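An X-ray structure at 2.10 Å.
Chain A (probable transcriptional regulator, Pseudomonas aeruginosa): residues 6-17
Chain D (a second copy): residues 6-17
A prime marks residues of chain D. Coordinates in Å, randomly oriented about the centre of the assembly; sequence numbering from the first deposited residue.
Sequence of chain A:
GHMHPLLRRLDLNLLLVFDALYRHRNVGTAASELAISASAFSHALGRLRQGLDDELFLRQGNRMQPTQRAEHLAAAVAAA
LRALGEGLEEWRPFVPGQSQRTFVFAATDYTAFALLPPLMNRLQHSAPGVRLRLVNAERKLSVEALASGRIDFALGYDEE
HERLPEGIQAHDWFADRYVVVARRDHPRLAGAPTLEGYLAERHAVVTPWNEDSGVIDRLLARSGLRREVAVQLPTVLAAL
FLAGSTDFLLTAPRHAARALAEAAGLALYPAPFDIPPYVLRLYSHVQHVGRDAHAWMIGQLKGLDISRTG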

# COMPACT_ATOMS: atom_id res chain seq x y z
N LEU A 6 -29.24 18.33 1.28
CA LEU A 6 -30.48 18.23 2.04
C LEU A 6 -30.14 17.72 3.46
O LEU A 6 -30.94 17.76 4.40
N LEU A 7 -28.90 17.30 3.59
CA LEU A 7 -28.35 16.86 4.82
C LEU A 7 -28.03 18.09 5.66
O LEU A 7 -28.13 18.07 6.88
N ARG A 8 -27.65 19.18 5.01
CA ARG A 8 -27.29 20.37 5.76
C ARG A 8 -28.52 21.12 6.25
O ARG A 8 -28.41 21.94 7.14
N ARG A 9 -29.70 20.84 5.68
CA ARG A 9 -30.92 21.57 6.08
C ARG A 9 -31.56 20.87 7.26
O ARG A 9 -32.15 21.49 8.13
N LEU A 10 -31.39 19.56 7.27
CA LEU A 10 -31.95 18.66 8.29
C LEU A 10 -31.26 18.87 9.66
O LEU A 10 -30.03 18.78 9.75
N ASP A 11 -32.05 19.15 10.71
CA ASP A 11 -31.55 19.01 12.07
C ASP A 11 -31.20 17.53 12.41
O ASP A 11 -32.08 16.70 12.82
N LEU A 12 -29.92 17.20 12.24
CA LEU A 12 -29.47 15.80 12.42
C LEU A 12 -29.74 15.21 13.82
O LEU A 12 -29.89 14.02 13.94
N ASN A 13 -29.82 16.03 14.87
CA ASN A 13 -30.25 15.53 16.19
C ASN A 13 -31.62 14.86 16.18
O ASN A 13 -31.91 13.98 17.02
N LEU A 14 -32.45 15.23 15.24
CA LEU A 14 -33.79 14.62 15.13
C LEU A 14 -33.74 13.16 14.68
O LEU A 14 -34.73 12.44 14.80
N LEU A 15 -32.63 12.76 14.07
CA LEU A 15 -32.42 11.37 13.64
C LEU A 15 -32.43 10.38 14.81
O LEU A 15 -32.78 9.22 14.61
N LEU A 16 -32.07 10.86 16.00
CA LEU A 16 -32.10 10.01 17.22
C LEU A 16 -33.58 9.70 17.52
O LEU A 16 -33.95 8.56 17.86
N VAL A 17 -34.42 10.72 17.30
CA VAL A 17 -35.86 10.63 17.49
C VAL A 17 -36.47 9.64 16.48
O VAL A 17 -37.19 8.74 16.89
N LEU D 6 -22.08 10.24 24.26
CA LEU D 6 -21.80 9.84 22.84
C LEU D 6 -22.75 10.71 22.00
O LEU D 6 -22.80 11.93 22.19
N LEU D 7 -23.54 10.08 21.14
CA LEU D 7 -24.48 10.80 20.27
C LEU D 7 -25.47 11.71 20.99
O LEU D 7 -25.95 12.72 20.44
N ARG D 8 -25.77 11.35 22.22
CA ARG D 8 -26.92 11.91 22.87
C ARG D 8 -26.65 13.30 23.44
O ARG D 8 -27.56 14.14 23.44
N ARG D 9 -25.44 13.56 23.92
CA ARG D 9 -25.12 14.90 24.44
C ARG D 9 -24.61 15.84 23.33
O ARG D 9 -24.89 17.07 23.34
N LEU D 10 -23.93 15.26 22.35
CA LEU D 10 -23.35 16.02 21.22
C LEU D 10 -24.38 16.64 20.19
O LEU D 10 -25.36 16.01 19.76
N ASP D 11 -24.14 17.89 19.80
CA ASP D 11 -24.94 18.46 18.75
C ASP D 11 -24.39 17.91 17.45
O ASP D 11 -23.34 18.32 16.98
N LEU D 12 -25.09 16.93 16.92
CA LEU D 12 -24.74 16.21 15.73
C LEU D 12 -24.61 17.07 14.47
O LEU D 12 -23.93 16.68 13.53
N ASN D 13 -25.31 18.19 14.43
CA ASN D 13 -25.07 19.14 13.37
C ASN D 13 -23.62 19.59 13.31
O ASN D 13 -23.17 19.99 12.25
N LEU D 14 -22.89 19.46 14.43
CA LEU D 14 -21.50 19.97 14.52
C LEU D 14 -20.54 19.08 13.75
O LEU D 14 -19.39 19.51 13.42
N LEU D 15 -21.01 17.86 13.48
CA LEU D 15 -20.28 16.87 12.68
C LEU D 15 -20.15 17.21 11.18
O LEU D 15 -19.16 16.83 10.55
N LEU D 16 -21.11 17.94 10.63
CA LEU D 16 -20.98 18.54 9.29
C LEU D 16 -19.89 19.61 9.17
O LEU D 16 -19.24 19.74 8.14
N VAL D 17 -19.75 20.40 10.21
CA VAL D 17 -18.69 21.38 10.35
C VAL D 17 -17.35 20.62 10.41
O VAL D 17 -16.51 20.84 9.56

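The two copies pair antiparallel through the same short segment, so Leu12 and Asn13 face Asn13′ and Leu12′, and the outer residues near Arg8 face Leu16′. Together the stretches bury 525 Å².

Leu6 lies out of reach of chain D. Leu7 points sideways, with chi1 t and chi2 p. Its CD2 comes within 4.4 Å of Leu16′ CD2, and its carbonyl O lies 3.9 Å from Leu16′ CD1. Arg8 also points sideways, with chi1 p, and its end leads away from chain D. Its contact is therefore made near the backbone: Arg8 CA lies 3.7 Å from Leu16′ CD1. Arg9 points away and makes no contact. Leu10 is buried, chi1 t, and its side chain stays clear of chain D.

Asp11 starts away from chain D, but its t rotamer brings the carboxylate back to the contact. OD2 has two roles. Asp11 OD2 accepts a weak capping bond from Asn13 N at 3.1 Å, at the turn that leads into the helix. Asp11 OD2 also accepts a hydrogen bond from Asn13′ ND2 at 3.0 Å. OD1 is hydrogen-bonded elsewhere in the structure.

Leu12 points toward chain D in the m, t rotamer. Its CB lies 4.1 Å from Leu12′ CB, so the two leucines meet at the middle of the contact. Its CD1 reaches 4.0 Å from Leu16′ CG. Its backbone N donates to Asn13′ OD1 at 3.1 Å. The Asn13′ amide, chi1 m, thus donates to a carboxylate and accepts from a backbone NH of chain A. Within its own chain, Asn13′ ND2 also donates to Asp11′ OD1 at 3.1 Å.

Asn13 has chi1 m and points sideways, but its end comes nearer to chain D. It occupies the matching place beside Asp11′ and Leu12′. Its amide is probably turned over in the model, so its individual polar contacts are left unassigned. Asp11′, chi1 t, repeats the cap: its OD1 accepts a weak bond from Asn13′ N at 3.0 Å.

Leu14 points sideways and makes no contact. Leu15 points toward chain D but stops short of it. Leu16 points toward chain D with chi1 m and chi2 t, the rotamer also adopted by Leu16′. Its CD2 lies 4.0 Å from Leu7′ CB, and its CG lies 4.3 Å from Leu12′ CD2. Leu7′ has chi1 m, unlike Leu7, so this end of the contact differs in detail from the other. Val17 is out of reach.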

# COMPACT_ATOMS: atom_id res chain seq x y z
CB LEU A 6 -31.51 17.36 1.31
CG LEU A 6 -31.24 15.89 0.94
CD1 LEU A 6 -32.58 15.13 1.09
CD2 LEU A 6 -30.63 15.63 -0.50
CB LEU A 7 -27.08 16.09 4.48
CG LEU A 7 -26.51 14.95 5.31
CD1 LEU A 7 -27.48 13.77 5.34
CD2 LEU A 7 -25.17 14.59 4.64
CB ARG A 8 -26.30 21.29 4.99
CG ARG A 8 -26.88 21.83 3.74
CD ARG A 8 -25.91 21.64 2.58
NE ARG A 8 -25.47 22.91 1.98
CZ ARG A 8 -26.25 23.64 1.18
NH1 ARG A 8 -25.78 24.78 0.66
NH2 ARG A 8 -27.49 23.24 0.90
CB ARG A 9 -31.94 21.72 4.92
CG ARG A 9 -31.77 22.98 4.05
CD ARG A 9 -32.01 24.30 4.89
NE ARG A 9 -33.20 25.09 4.53
CZ ARG A 9 -33.45 26.33 5.00
NH1 ARG A 9 -34.55 26.96 4.60
NH2 ARG A 9 -32.63 26.93 5.90
CB LEU A 10 -31.76 17.21 7.79
CG LEU A 10 -32.72 16.06 8.14
CD1 LEU A 10 -32.02 14.89 8.89
CD2 LEU A 10 -34.06 16.50 8.85
CB ASP A 11 -32.51 19.63 13.07
CG ASP A 11 -32.00 19.56 14.49
OD1 ASP A 11 -32.61 20.21 15.38
OD2 ASP A 11 -30.97 18.91 14.74
CB LEU A 12 -27.98 15.60 12.03
CG LEU A 12 -27.63 16.01 10.60
CD1 LEU A 12 -26.13 15.95 10.36
CD2 LEU A 12 -28.44 15.19 9.59
CB ASN A 13 -30.28 16.61 17.21
CG ASN A 13 -28.94 17.22 17.41
OD1 ASN A 13 -28.76 18.42 17.27
ND2 ASN A 13 -27.98 16.40 17.73
CB LEU A 14 -34.57 15.38 14.06
CG LEU A 14 -35.55 16.51 14.40
CD1 LEU A 14 -35.85 16.86 15.85
CD2 LEU A 14 -35.42 17.69 13.44
CB LEU A 15 -31.10 11.21 12.89
CG LEU A 15 -31.10 11.84 11.47
CD1 LEU A 15 -29.87 11.42 10.76
CD2 LEU A 15 -32.35 11.48 10.62
CB LEU A 16 -31.43 10.73 18.38
CG LEU A 16 -29.92 10.95 18.28
CD1 LEU A 16 -29.45 11.79 19.52
CD2 LEU A 16 -29.12 9.62 18.18
CB VAL A 17 -36.54 12.02 17.41
CG1 VAL A 17 -38.11 11.92 17.23
CG2 VAL A 17 -36.18 12.81 18.67
CB LEU D 6 -21.82 8.30 22.52
CG LEU D 6 -20.86 7.17 23.01
CD1 LEU D 6 -19.87 6.58 21.93
CD2 LEU D 6 -20.09 7.51 24.34
CB LEU D 7 -25.27 9.81 19.40
CG LEU D 7 -24.54 9.05 18.30
CD1 LEU D 7 -23.17 9.65 18.00
CD2 LEU D 7 -24.42 7.62 18.70
CB ARG D 8 -27.45 10.94 23.93
CG ARG D 8 -28.94 10.89 23.96
CD ARG D 8 -29.44 10.88 25.38
NE ARG D 8 -29.95 9.58 25.82
CZ ARG D 8 -30.10 9.22 27.09
NH1 ARG D 8 -30.60 8.02 27.37
NH2 ARG D 8 -29.73 10.04 28.09
CB ARG D 9 -24.14 14.83 25.60
CG ARG D 9 -24.54 15.74 26.80
CD ARG D 9 -25.52 15.03 27.81
NE ARG D 9 -26.85 14.72 27.23
CZ ARG D 9 -27.91 15.54 27.26
NH1 ARG D 9 -27.84 16.74 27.84
NH2 ARG D 9 -29.05 15.17 26.68
CB LEU D 10 -22.31 15.12 20.52
CG LEU D 10 -21.47 15.61 19.36
CD1 LEU D 10 -20.37 16.58 19.80
CD2 LEU D 10 -20.90 14.37 18.67
CB ASP D 11 -24.92 19.98 18.79
CG ASP D 11 -25.62 20.62 17.58
OD1 ASP D 11 -26.22 19.93 16.73
OD2 ASP D 11 -25.55 21.84 17.46
CB LEU D 12 -25.80 15.11 15.49
CG LEU D 12 -25.49 13.71 16.04
CD1 LEU D 12 -24.72 13.73 17.31
CD2 LEU D 12 -26.71 12.78 16.08
CB ASN D 13 -25.99 20.33 13.53
CG ASN D 13 -27.45 19.93 13.36
OD1 ASN D 13 -27.84 19.44 12.29
ND2 ASN D 13 -28.23 20.08 14.40
CB LEU D 14 -21.03 20.12 15.95
CG LEU D 14 -21.66 21.24 16.79
CD1 LEU D 14 -21.16 21.13 18.22
CD2 LEU D 14 -21.32 22.58 16.21
CB LEU D 15 -20.82 15.45 12.94
CG LEU D 15 -20.66 15.00 14.40
CD1 LEU D 15 -21.21 13.61 14.61
CD2 LEU D 15 -19.18 15.09 14.87
CB LEU D 16 -22.31 19.23 8.90
CG LEU D 16 -23.46 18.32 8.49
CD1 LEU D 16 -24.62 19.25 8.12
CD2 LEU D 16 -23.10 17.47 7.32
CB VAL D 17 -18.93 22.29 11.58
CG1 VAL D 17 -17.77 23.20 11.86
CG2 VAL D 17 -20.26 23.14 11.40